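Local atomic coordinates of yeast glycogen phosphorylase (Saccharomyces cerevisiae, PDB entry 1YGP), a protein that belongs to the carbohydrate phosphorylase family, has the two-domain GT-B fold and carries pyridoxal-5'-phosphate in a pocket lined by residues of both domains. Residues S457-E460 with E465-I468; Y596-L601 with N840-W845; Q89-R94 with T271-N276; Y771-H776 with V820-E825. All coordinates share one frame; numbering follows the deposited sequence.

Contact 1: residues S457-E460 with E465-I468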
loop_
_atom_site.group_PDB
_atom_site.type_symbol
_atom_site.label_atom_id
_atom_site.label_comp_id
_atom_site.label_asym_id
_atom_site.label_seq_id
_atom_site.Cartn_x
_atom_site.Cartn_y
_atom_site.Cartn_z
ATOM N N SER A 457 -25.119 7.781 38.576
ATOM C CA SER A 457 -23.667 7.800 38.571
ATOM C C SER A 457 -23.057 7.273 37.292
ATOM O O SER A 457 -23.572 6.358 36.660
ATOM C CB SER A 457 -23.100 6.968 39.714
ATOM O OG SER A 457 -21.675 6.981 39.847
ATOM N N ILE A 458 -21.903 7.857 36.955
ATOM C CA ILE A 458 -21.121 7.426 35.821
ATOM C C ILE A 458 -20.475 6.112 36.218
ATOM O O ILE A 458 -20.407 5.238 35.359
ATOM C CB ILE A 458 -20.053 8.483 35.468
ATOM C CG1 ILE A 458 -20.718 9.758 34.975
ATOM C CG2 ILE A 458 -19.132 7.948 34.386
ATOM C CD1 ILE A 458 -19.719 10.926 34.792
ATOM N N ILE A 459 -19.983 5.866 37.433
ATOM C CA ILE A 459 -19.412 4.551 37.710
ATOM C C ILE A 459 -20.523 3.684 38.283
ATOM O O ILE A 459 -21.147 4.050 39.290
ATOM C CB ILE A 459 -18.228 4.623 38.716
ATOM C CG1 ILE A 459 -16.964 5.049 38.024
ATOM C CG2 ILE A 459 -17.897 3.246 39.265
ATOM C CD1 ILE A 459 -16.887 6.493 37.519
ATOM N N GLU A 460 -20.774 2.562 37.603
ATOM C CA GLU A 460 -21.755 1.560 37.991
ATOM C C GLU A 460 -21.058 0.613 38.934
ATOM O O GLU A 460 -20.111 -0.071 38.541
ATOM C CB GLU A 460 -22.251 0.762 36.788
ATOM C CG GLU A 460 -23.253 -0.341 37.101
ATOM C CD GLU A 460 -23.832 -1.011 35.864
ATOM O OE1 GLU A 460 -24.768 -0.458 35.291
ATOM O OE2 GLU A 460 -23.366 -2.082 35.471
ATOM N N GLU A 465 -17.093 -6.429 38.714
ATOM C CA GLU A 465 -16.383 -5.431 37.966
ATOM C C GLU A 465 -17.259 -4.199 37.874
ATOM O O GLU A 465 -18.441 -4.257 37.538
ATOM C CB GLU A 465 -16.045 -6.009 36.582
ATOM C CG GLU A 465 -14.650 -6.638 36.470
ATOM C CD GLU A 465 -13.465 -5.650 36.392
ATOM O OE1 GLU A 465 -12.977 -5.191 37.433
ATOM O OE2 GLU A 465 -13.016 -5.346 35.278
ATOM N N ARG A 466 -16.699 -3.095 38.333
ATOM C CA ARG A 466 -17.381 -1.831 38.200
ATOM C C ARG A 466 -17.273 -1.381 36.759
ATOM O O ARG A 466 -16.208 -1.505 36.139
ATOM C CB ARG A 466 -16.760 -0.755 39.079
ATOM C CG ARG A 466 -16.970 -1.025 40.548
ATOM C CD ARG A 466 -16.789 0.247 41.336
ATOM N NE ARG A 466 -15.412 0.667 41.498
ATOM C CZ ARG A 466 -15.103 1.838 42.073
ATOM N NH1 ARG A 466 -16.034 2.690 42.527
ATOM N NH2 ARG A 466 -13.825 2.167 42.228
ATOM N N GLN A 467 -18.338 -0.804 36.234
ATOM C CA GLN A 467 -18.305 -0.304 34.875
ATOM C C GLN A 467 -18.283 1.222 34.919
ATOM O O GLN A 467 -18.690 1.876 35.889
ATOM C CB GLN A 467 -19.534 -0.690 34.082
ATOM C CG GLN A 467 -20.052 -2.085 34.273
ATOM C CD GLN A 467 -19.099 -3.143 33.773
ATOM O OE1 GLN A 467 -18.115 -3.471 34.427
ATOM N NE2 GLN A 467 -19.344 -3.713 32.598
ATOM N N ILE A 468 -17.805 1.774 33.813
ATOM C CA ILE A 468 -17.821 3.192 33.572
ATOM C C ILE A 468 -18.923 3.283 32.527
ATOM O O ILE A 468 -18.841 2.665 31.450
ATOM C CB ILE A 468 -16.504 3.657 32.983
ATOM C CG1 ILE A 468 -15.335 3.209 33.829
ATOM C CG2 ILE A 468 -16.594 5.178 32.826
ATOM C CD1 ILE A 468 -13.991 3.665 33.257
#
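Ile459 and Glu460 run antiparallel to Ile468 and Gln467. The Glu460-Gln467 pair is hydrogen-bonded: Glu460 N donates to Gln467 O at 2.8 Å, and Gln467 N returns a bond to Glu460 O at 3.0 Å. Ile459 and Ile468 make the neighbouring non-hydrogen-bonded pair, 4.6 Å CA to CA. Gln467 O is approached again, by Ile459 CA at 3.3 Å in a CA-H...O contact. The two short strands form a beta hairpin, with strand 459-460 at the margin of a three-stranded antiparallel sheet and strand 467-469 in its middle, bonded on its other side to strand 414-416. Ile459 and Ile468 face helix 425-445, where they meet Tyr432 and Ile431. Ile458 joins the apolar patch, its CG2 methyl 4.1 Å from Ile468 CG2. Arg466 lays CD against Ile459 CG2, and the bend at chi3 (-75°) turns the guanidinium so that NH1 lies 3.8 Å from Ile459 CG2 and forms a salt bridge with Glu461. On the other face Glu460 and Gln467 lie alongside each other, pointing the same way. With CG anti to the backbone N (chi1 178°) and an extended chain, Glu460 brings OE2 within 3.5 Å of Gln467 CG, and its OE1 pairs with Lys414.

Contact 2: residues Y596-L601 with N840-W845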
loop_
_atom_site.group_PDB
_atom_site.type_symbol
_atom_site.label_atom_id
_atom_site.label_comp_id
_atom_site.label_asym_id
_atom_site.label_seq_id
_atom_site.Cartn_x
_atom_site.Cartn_y
_atom_site.Cartn_z
ATOM N N TYR A 596 -43.331 -9.786 -18.589
ATOM C CA TYR A 596 -44.261 -9.705 -17.463
ATOM C C TYR A 596 -43.746 -8.874 -16.282
ATOM O O TYR A 596 -44.467 -8.656 -15.303
ATOM N N LEU A 597 -42.536 -8.314 -16.380
ATOM C CA LEU A 597 -41.925 -7.449 -15.373
ATOM C C LEU A 597 -42.783 -6.283 -14.868
ATOM O O LEU A 597 -42.835 -6.051 -13.664
ATOM C CB LEU A 597 -40.653 -6.926 -15.962
ATOM C CG LEU A 597 -39.539 -6.521 -15.066
ATOM C CD1 LEU A 597 -39.063 -7.733 -14.299
ATOM C CD2 LEU A 597 -38.400 -5.970 -15.906
ATOM N N ASP A 598 -43.522 -5.553 -15.723
ATOM C CA ASP A 598 -44.390 -4.461 -15.264
ATOM C C ASP A 598 -45.508 -4.954 -14.360
ATOM O O ASP A 598 -46.111 -4.167 -13.637
ATOM C CB ASP A 598 -45.045 -3.714 -16.434
ATOM C CG ASP A 598 -45.610 -2.327 -16.089
ATOM O OD1 ASP A 598 -45.107 -1.679 -15.169
ATOM O OD2 ASP A 598 -46.556 -1.877 -16.745
ATOM N N ASP A 599 -45.823 -6.246 -14.371
ATOM C CA ASP A 599 -46.831 -6.768 -13.490
ATOM C C ASP A 599 -46.137 -7.603 -12.414
ATOM O O ASP A 599 -46.804 -8.316 -11.654
ATOM C CB ASP A 599 -47.800 -7.577 -14.348
ATOM C CG ASP A 599 -49.026 -8.116 -13.615
ATOM O OD1 ASP A 599 -49.805 -7.327 -13.067
ATOM O OD2 ASP A 599 -49.185 -9.338 -13.587
ATOM N N THR A 600 -44.817 -7.520 -12.266
ATOM C CA THR A 600 -44.132 -8.266 -11.230
ATOM C C THR A 600 -43.869 -7.309 -10.072
ATOM O O THR A 600 -43.153 -6.320 -10.247
ATOM C CB THR A 600 -42.800 -8.806 -11.742
ATOM O OG1 THR A 600 -43.019 -9.536 -12.942
ATOM C CG2 THR A 600 -42.187 -9.731 -10.724
ATOM N N LEU A 601 -44.426 -7.535 -8.880
ATOM C CA LEU A 601 -44.156 -6.648 -7.756
ATOM C C LEU A 601 -42.807 -7.045 -7.182
ATOM O O LEU A 601 -42.549 -8.213 -6.855
ATOM C CB LEU A 601 -45.190 -6.771 -6.629
ATOM C CG LEU A 601 -45.002 -5.926 -5.364
ATOM C CD1 LEU A 601 -45.658 -4.568 -5.506
ATOM C CD2 LEU A 601 -45.673 -6.623 -4.201
ATOM N N ASN A 840 -54.046 -4.805 -9.663
ATOM C CA ASN A 840 -55.346 -4.540 -10.215
ATOM C C ASN A 840 -55.692 -3.085 -10.295
ATOM O O ASN A 840 -56.543 -2.726 -11.108
ATOM C CB ASN A 840 -56.403 -5.233 -9.406
ATOM C CG ASN A 840 -56.164 -6.728 -9.325
ATOM O OD1 ASN A 840 -55.658 -7.386 -10.236
ATOM N ND2 ASN A 840 -56.497 -7.322 -8.188
ATOM N N GLN A 841 -55.124 -2.203 -9.483
ATOM C CA GLN A 841 -55.445 -0.798 -9.646
ATOM C C GLN A 841 -54.243 0.122 -9.497
ATOM O O GLN A 841 -54.143 1.045 -8.678
ATOM C CB GLN A 841 -56.579 -0.422 -8.669
ATOM C CG GLN A 841 -56.584 -0.868 -7.222
ATOM C CD GLN A 841 -57.899 -0.516 -6.521
ATOM O OE1 GLN A 841 -58.776 0.163 -7.052
ATOM N NE2 GLN A 841 -58.130 -0.938 -5.287
ATOM N N ARG A 842 -53.352 -0.112 -10.460
ATOM C CA ARG A 842 -52.105 0.601 -10.578
ATOM C C ARG A 842 -52.256 2.114 -10.634
ATOM O O ARG A 842 -51.367 2.789 -10.117
ATOM C CB ARG A 842 -51.397 0.098 -11.802
ATOM C CG ARG A 842 -49.968 0.573 -11.977
ATOM C CD ARG A 842 -48.983 0.010 -10.952
ATOM N NE ARG A 842 -48.908 -1.439 -11.004
ATOM C CZ ARG A 842 -48.285 -2.095 -11.986
ATOM N NH1 ARG A 842 -47.661 -1.467 -13.000
ATOM N NH2 ARG A 842 -48.346 -3.423 -11.948
ATOM N N SER A 843 -53.300 2.750 -11.184
ATOM C CA SER A 843 -53.409 4.210 -11.100
ATOM C C SER A 843 -53.504 4.735 -9.674
ATOM O O SER A 843 -53.004 5.820 -9.380
ATOM C CB SER A 843 -54.614 4.691 -11.873
ATOM O OG SER A 843 -54.376 4.397 -13.245
ATOM N N GLU A 844 -54.095 3.941 -8.777
ATOM C CA GLU A 844 -54.153 4.262 -7.363
ATOM C C GLU A 844 -52.745 4.055 -6.786
ATOM O O GLU A 844 -52.245 4.909 -6.058
ATOM C CB GLU A 844 -55.149 3.334 -6.687
ATOM N N TRP A 845 -52.040 2.976 -7.153
ATOM C CA TRP A 845 -50.670 2.705 -6.723
ATOM C C TRP A 845 -49.702 3.834 -7.099
ATOM O O TRP A 845 -48.910 4.332 -6.290
ATOM C CB TRP A 845 -50.202 1.411 -7.364
ATOM C CG TRP A 845 -48.903 0.909 -6.773
ATOM C CD1 TRP A 845 -47.710 1.244 -7.345
ATOM C CD2 TRP A 845 -48.766 0.104 -5.668
ATOM N NE1 TRP A 845 -46.809 0.656 -6.606
ATOM C CE2 TRP A 845 -47.377 -0.031 -5.603
ATOM C CE3 TRP A 845 -49.564 -0.524 -4.719
ATOM C CZ2 TRP A 845 -46.764 -0.791 -4.605
ATOM C CZ3 TRP A 845 -48.963 -1.285 -3.714
ATOM C CH2 TRP A 845 -47.575 -1.420 -3.657
#
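Asp598 O is gripped by both terminal nitrogens of Arg842. The stronger bond comes from NH2, 2.9 Å from Asp598 O and in the plane of the carbonyl, with a C=O...N angle of 152°; the second, from NH1 to the same oxygen at 3.2 Å, is weak. The carbonyl thus sits at the forked edge of the guanidinium. Arg842 NH1 also reaches Asp598 OD1 at 3.4 Å, a long salt bridge whose hydrogen bond is weak, and the carboxylate stands nearly upright to the guanidinium, their planes 79° apart. Two bends in the arginine chain, at chi2 and chi3, fold it back so that NE bonds to Phe838 O, and the ring of Phe838 makes a cation-pi contact. Asp599 OD1 stays 4.3 Å from Arg842 NH2, where its charge may add to the negative field, but bonds instead to His839. A separate apolar touch joins Leu601 CD1 to Trp845 CZ2 at 4.0 Å, the two side chains crossing at about a right angle. The contact therefore ties the loop after helix 562-584 to the first turn of helix 842-856, next to the end of helix 820-840, just where Leu601 opens strand 601-606 between strands 649-654 and 710-713 of the parallel sheet.

Contact 3: residues Q89-R94 with T271-N276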
loop_
_atom_site.group_PDB
_atom_site.type_symbol
_atom_site.label_atom_id
_atom_site.label_comp_id
_atom_site.label_asym_id
_atom_site.label_seq_id
_atom_site.Cartn_x
_atom_site.Cartn_y
_atom_site.Cartn_z
ATOM N N GLN A 89 -8.027 27.556 3.049
ATOM C CA GLN A 89 -7.376 28.826 3.261
ATOM C C GLN A 89 -8.452 29.816 3.609
ATOM O O GLN A 89 -8.191 30.610 4.508
ATOM C CB GLN A 89 -6.675 29.291 2.022
ATOM C CG GLN A 89 -5.974 30.612 2.131
ATOM C CD GLN A 89 -4.920 30.658 3.218
ATOM O OE1 GLN A 89 -3.822 30.130 3.087
ATOM N NE2 GLN A 89 -5.207 31.319 4.318
ATOM N N LYS A 90 -9.649 29.809 3.003
ATOM C CA LYS A 90 -10.706 30.758 3.349
ATOM C C LYS A 90 -10.996 30.630 4.839
ATOM O O LYS A 90 -10.876 31.606 5.571
ATOM C CB LYS A 90 -11.958 30.466 2.524
ATOM C CG LYS A 90 -13.246 31.151 2.988
ATOM C CD LYS A 90 -14.335 31.032 1.930
ATOM C CE LYS A 90 -14.643 29.564 1.633
ATOM N NZ LYS A 90 -15.463 29.393 0.439
ATOM N N PHE A 91 -11.247 29.430 5.346
ATOM C CA PHE A 91 -11.545 29.236 6.749
ATOM C C PHE A 91 -10.381 29.697 7.610
ATOM O O PHE A 91 -10.648 30.417 8.569
ATOM C CB PHE A 91 -11.864 27.773 6.981
ATOM C CG PHE A 91 -13.053 27.277 6.146
ATOM C CD1 PHE A 91 -14.024 28.150 5.638
ATOM C CD2 PHE A 91 -13.194 25.908 5.912
ATOM C CE1 PHE A 91 -15.104 27.649 4.918
ATOM C CE2 PHE A 91 -14.285 25.424 5.190
ATOM C CZ PHE A 91 -15.240 26.290 4.692
ATOM N N THR A 92 -9.114 29.422 7.278
ATOM C CA THR A 92 -7.979 29.948 8.020
ATOM C C THR A 92 -7.993 31.482 8.039
ATOM O O THR A 92 -7.896 32.113 9.098
ATOM C CB THR A 92 -6.687 29.423 7.381
ATOM O OG1 THR A 92 -6.740 28.005 7.440
ATOM C CG2 THR A 92 -5.434 29.872 8.121
ATOM N N THR A 93 -8.177 32.111 6.889
ATOM C CA THR A 93 -8.231 33.550 6.788
ATOM C C THR A 93 -9.448 34.117 7.490
ATOM O O THR A 93 -9.349 35.211 8.041
ATOM C CB THR A 93 -8.217 33.895 5.290
ATOM O OG1 THR A 93 -6.861 33.695 4.887
ATOM C CG2 THR A 93 -8.723 35.279 4.951
ATOM N N ARG A 94 -10.586 33.426 7.510
ATOM C CA ARG A 94 -11.779 33.999 8.091
ATOM C C ARG A 94 -12.088 33.519 9.491
ATOM O O ARG A 94 -13.014 34.019 10.115
ATOM C CB ARG A 94 -12.992 33.724 7.211
ATOM C CG ARG A 94 -12.981 34.428 5.857
ATOM C CD ARG A 94 -14.412 34.406 5.315
ATOM N NE ARG A 94 -14.522 34.733 3.893
ATOM C CZ ARG A 94 -15.666 34.556 3.207
ATOM N NH1 ARG A 94 -16.776 34.078 3.789
ATOM N NH2 ARG A 94 -15.696 34.815 1.899
ATOM N N THR A 271 -21.501 24.297 -4.908
ATOM C CA THR A 271 -20.559 25.142 -4.210
ATOM C C THR A 271 -19.216 24.862 -4.849
ATOM O O THR A 271 -19.071 23.939 -5.655
ATOM C CB THR A 271 -20.454 24.763 -2.737
ATOM O OG1 THR A 271 -21.367 23.689 -2.463
ATOM C CG2 THR A 271 -20.670 25.985 -1.885
ATOM N N SER A 272 -18.213 25.659 -4.545
ATOM C CA SER A 272 -16.868 25.255 -4.886
ATOM C C SER A 272 -16.150 25.048 -3.551
ATOM O O SER A 272 -14.923 25.095 -3.434
ATOM C CB SER A 272 -16.272 26.356 -5.680
ATOM O OG SER A 272 -16.451 27.528 -4.887
ATOM N N ASN A 273 -16.950 24.818 -2.509
ATOM C CA ASN A 273 -16.475 24.718 -1.140
ATOM C C ASN A 273 -16.240 23.224 -1.080
ATOM O O ASN A 273 -17.107 22.453 -1.519
ATOM C CB ASN A 273 -17.604 25.194 -0.209
ATOM C CG ASN A 273 -17.260 25.725 1.184
ATOM O OD1 ASN A 273 -17.309 24.994 2.181
ATOM N ND2 ASN A 273 -16.973 27.028 1.309
ATOM N N VAL A 274 -15.014 22.827 -0.751
ATOM C CA VAL A 274 -14.702 21.423 -0.617
ATOM C C VAL A 274 -14.163 21.290 0.787
ATOM O O VAL A 274 -13.187 21.928 1.192
ATOM C CB VAL A 274 -13.641 20.953 -1.633
ATOM C CG1 VAL A 274 -13.317 19.488 -1.435
ATOM C CG2 VAL A 274 -14.177 21.127 -3.028
ATOM N N ASN A 275 -14.887 20.479 1.540
ATOM C CA ASN A 275 -14.543 20.221 2.906
ATOM C C ASN A 275 -13.760 18.944 3.066
ATOM O O ASN A 275 -13.509 18.261 2.078
ATOM C CB ASN A 275 -15.816 20.204 3.718
ATOM C CG ASN A 275 -16.136 21.611 4.194
ATOM O OD1 ASN A 275 -17.283 21.935 4.460
ATOM N ND2 ASN A 275 -15.196 22.533 4.355
ATOM N N ASN A 276 -13.358 18.534 4.256
ATOM C CA ASN A 276 -12.420 17.447 4.379
ATOM C C ASN A 276 -12.791 16.383 5.394
ATOM O O ASN A 276 -13.461 16.649 6.407
ATOM C CB ASN A 276 -11.095 18.080 4.714
ATOM C CG ASN A 276 -9.966 17.083 4.856
ATOM O OD1 ASN A 276 -9.409 16.904 5.931
ATOM N ND2 ASN A 276 -9.594 16.375 3.807
#
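Phe91 presses the rim of its ring against the amides of Asn273 and Asn275, joining the last turns of helix 65-94 to the start of strand 274-284. That strand belongs to the nine-stranded mixed sheet at the heart of the N-terminal domain of the GT-B fold. The backbones stay well apart, with 9.5 Å between the CA atoms of Lys90 and Asn273, so side chains span the gap. The packed part centres on the buried trio of Phe91, Asn273 and Asn275. With CG of Phe91 anti to its carbonyl carbon (chi1 -59°), the ring extends from the helix toward the strand, and its far end is what touches: CZ lies 4.1 Å from Asn273 CG, and CE2 lies 4.4 Å from Asn275 CG. Neither amide stacks on the ring. Their planes are turned from it by 53° for Asn273 and 41° for Asn275, and both groups approach along the ring edge. Lys90 belongs to this close part too: it crosses Asn273 at about a right angle and brings NZ within 2.9 Å of the end of the Asn273 amide modelled as ND2, an amide whose orientation is uncertain. Pro183 and Val878 also touch Phe91, while the backbone of Val274 is bonded at both N and O to side chains of the preceding helical turn, Thr87 and Gln88.

Toward solvent the fit is looser. The Lys90 ammonium forms a long, weak ion pair with the chain terminus at Thr879. Exposed Arg94 makes a similar weak pair and does not reach the strand segment. Its guanidinium lies instead under the lysine chain, with Lys90 CD 3.9 Å above the Arg94 plane and over its centre.

Contact 4: residues Y771-H776 with V820-E825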
loop_
_atom_site.group_PDB
_atom_site.type_symbol
_atom_site.label_atom_id
_atom_site.label_comp_id
_atom_site.label_asym_id
_atom_site.label_seq_id
_atom_site.Cartn_x
_atom_site.Cartn_y
_atom_site.Cartn_z
ATOM N N TYR A 771 -45.488 -10.897 27.831
ATOM C CA TYR A 771 -45.850 -11.596 29.078
ATOM C C TYR A 771 -46.788 -12.787 28.876
ATOM O O TYR A 771 -46.505 -13.909 29.306
ATOM C CB TYR A 771 -46.508 -10.613 30.069
ATOM C CG TYR A 771 -47.164 -11.278 31.279
ATOM C CD1 TYR A 771 -46.400 -11.607 32.409
ATOM C CD2 TYR A 771 -48.534 -11.589 31.255
ATOM C CE1 TYR A 771 -46.997 -12.243 33.507
ATOM C CE2 TYR A 771 -49.132 -12.223 32.345
ATOM C CZ TYR A 771 -48.358 -12.545 33.459
ATOM O OH TYR A 771 -48.951 -13.166 34.532
ATOM N N ASN A 772 -47.916 -12.568 28.219
ATOM C CA ASN A 772 -48.863 -13.630 27.947
ATOM C C ASN A 772 -48.221 -14.798 27.221
ATOM O O ASN A 772 -48.665 -15.939 27.350
ATOM C CB ASN A 772 -50.011 -13.138 27.091
ATOM C CG ASN A 772 -50.895 -12.152 27.825
ATOM O OD1 ASN A 772 -51.044 -12.225 29.042
ATOM N ND2 ASN A 772 -51.498 -11.171 27.155
ATOM N N HIS A 773 -47.135 -14.587 26.472
ATOM C CA HIS A 773 -46.504 -15.678 25.758
ATOM C C HIS A 773 -45.946 -16.709 26.693
ATOM O O HIS A 773 -45.975 -17.895 26.357
ATOM C CB HIS A 773 -45.354 -15.223 24.924
ATOM C CG HIS A 773 -45.733 -15.052 23.485
ATOM N ND1 HIS A 773 -46.010 -13.917 22.870
ATOM C CD2 HIS A 773 -45.818 -16.075 22.578
ATOM C CE1 HIS A 773 -46.255 -14.202 21.622
ATOM N NE2 HIS A 773 -46.140 -15.498 21.450
ATOM N N GLN A 774 -45.438 -16.249 27.837
ATOM C CA GLN A 774 -44.785 -17.165 28.747
ATOM C C GLN A 774 -45.711 -17.591 29.857
ATOM O O GLN A 774 -46.014 -18.770 29.989
ATOM C CB GLN A 774 -43.535 -16.519 29.371
ATOM N N TYR A 775 -46.240 -16.637 30.621
ATOM C CA TYR A 775 -47.027 -16.965 31.795
ATOM C C TYR A 775 -48.542 -16.990 31.572
ATOM O O TYR A 775 -49.294 -16.687 32.500
ATOM C CB TYR A 775 -46.661 -15.963 32.909
ATOM N N HIS A 776 -49.012 -17.332 30.368
ATOM C CA HIS A 776 -50.426 -17.506 30.026
ATOM C C HIS A 776 -50.589 -17.828 28.522
ATOM O O HIS A 776 -51.446 -17.245 27.834
ATOM C CB HIS A 776 -51.256 -16.225 30.332
ATOM N N VAL A 820 -43.518 -12.737 16.324
ATOM C CA VAL A 820 -43.823 -13.203 14.973
ATOM C C VAL A 820 -45.259 -13.742 14.902
ATOM O O VAL A 820 -46.026 -13.371 14.011
ATOM C CB VAL A 820 -42.816 -14.307 14.534
ATOM C CG1 VAL A 820 -43.212 -14.968 13.209
ATOM C CG2 VAL A 820 -41.460 -13.643 14.313
ATOM N N SER A 821 -45.657 -14.571 15.875
ATOM C CA SER A 821 -46.982 -15.164 15.915
ATOM C C SER A 821 -48.088 -14.118 15.909
ATOM O O SER A 821 -49.083 -14.220 15.175
ATOM C CB SER A 821 -47.155 -16.010 17.169
ATOM O OG SER A 821 -45.950 -16.324 17.880
ATOM N N ASP A 822 -47.809 -13.057 16.679
ATOM C CA ASP A 822 -48.802 -12.017 16.906
ATOM C C ASP A 822 -49.097 -11.224 15.649
ATOM O O ASP A 822 -50.256 -10.986 15.277
ATOM C CB ASP A 822 -48.314 -11.084 18.006
ATOM C CG ASP A 822 -47.976 -11.874 19.268
ATOM O OD1 ASP A 822 -48.880 -12.217 20.035
ATOM O OD2 ASP A 822 -46.802 -12.169 19.469
ATOM N N ASP A 823 -48.016 -10.901 14.940
ATOM C CA ASP A 823 -48.171 -10.104 13.749
ATOM C C ASP A 823 -48.396 -10.917 12.490
ATOM O O ASP A 823 -48.781 -10.318 11.478
ATOM C CB ASP A 823 -46.932 -9.196 13.620
ATOM C CG ASP A 823 -46.758 -8.202 14.763
ATOM O OD1 ASP A 823 -47.680 -7.957 15.543
ATOM O OD2 ASP A 823 -45.686 -7.639 14.879
ATOM N N PHE A 824 -48.287 -12.252 12.509
ATOM C CA PHE A 824 -48.344 -13.024 11.269
ATOM C C PHE A 824 -49.597 -12.807 10.435
ATOM O O PHE A 824 -49.518 -12.467 9.249
ATOM C CB PHE A 824 -48.213 -14.528 11.541
ATOM C CG PHE A 824 -47.768 -15.271 10.280
ATOM C CD1 PHE A 824 -46.555 -14.931 9.662
ATOM C CD2 PHE A 824 -48.579 -16.262 9.713
ATOM C CE1 PHE A 824 -46.164 -15.575 8.478
ATOM C CE2 PHE A 824 -48.169 -16.895 8.529
ATOM C CZ PHE A 824 -46.966 -16.556 7.904
ATOM N N GLU A 825 -50.768 -12.908 11.058
ATOM C CA GLU A 825 -52.012 -12.740 10.334
ATOM C C GLU A 825 -52.236 -11.347 9.770
ATOM O O GLU A 825 -52.716 -11.203 8.646
ATOM C CB GLU A 825 -53.150 -13.142 11.263
ATOM C CG GLU A 825 -53.510 -14.625 11.116
ATOM C CD GLU A 825 -53.888 -14.990 9.679
ATOM O OE1 GLU A 825 -54.849 -14.421 9.146
ATOM O OE2 GLU A 825 -53.207 -15.832 9.089
#
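His773 of helix 763-775 meets Asp822 and Ser821 in the first turn of helix 820-840, a helix-to-helix contact in the C-terminal domain of the GT-B fold. The backbones are far apart, 9.9 Å between the CA atoms of His773 and Asp822, and the imidazole does most of the bridging. From CB, which points at the opposing helix, CG carries the ring outward. ND1 turns back to its own helix and bonds to Leu769 O, which fixes the ring's rotation and leaves the other end of the imidazole facing helix 820-840. CE1 comes next: it meets Asp822 OD2 at 3.0 Å and Asp822 OD1 at 3.7 Å. OD2 lies in the ring plane, at its edge, while the carboxylate is turned almost perpendicular to the ring (84°). The two side chains come from opposite directions, and no hydrogen bond joins them; nearby negative charge would nonetheless tend to favour a protonated imidazole. Asp816, which touches both His773 and Asp822, also takes a hydrogen bond from Ser821 OG, so that hydroxyl has its main partner in the preceding loop. The outermost ring nitrogen, His773 NE2, ends 3.7 Å from Ser821 OG.

Overall arrangement
The four contacts are separate, none sharing atoms with another. Contacts 1 and 3 lie in the N-terminal half of the fold, their centres 43 Å apart; contacts 2 and 4 lie in the C-terminal half, 35 Å apart between centres and about 15 Å at their nearest atoms. Helices 820-840 and 842-856 follow one another, linking contact 4 to contact 2, and in sequence contact 4 falls wholly between the two segments of contact 2. Contacts 1 and 2 sit on opposite sides of the chain's centre, with 57 Å between their centres. No residue of the four lines the pyridoxal-5'-phosphate pocket, although Leu601 of contact 2 begins the strand that leads to the pocket residue Lys607.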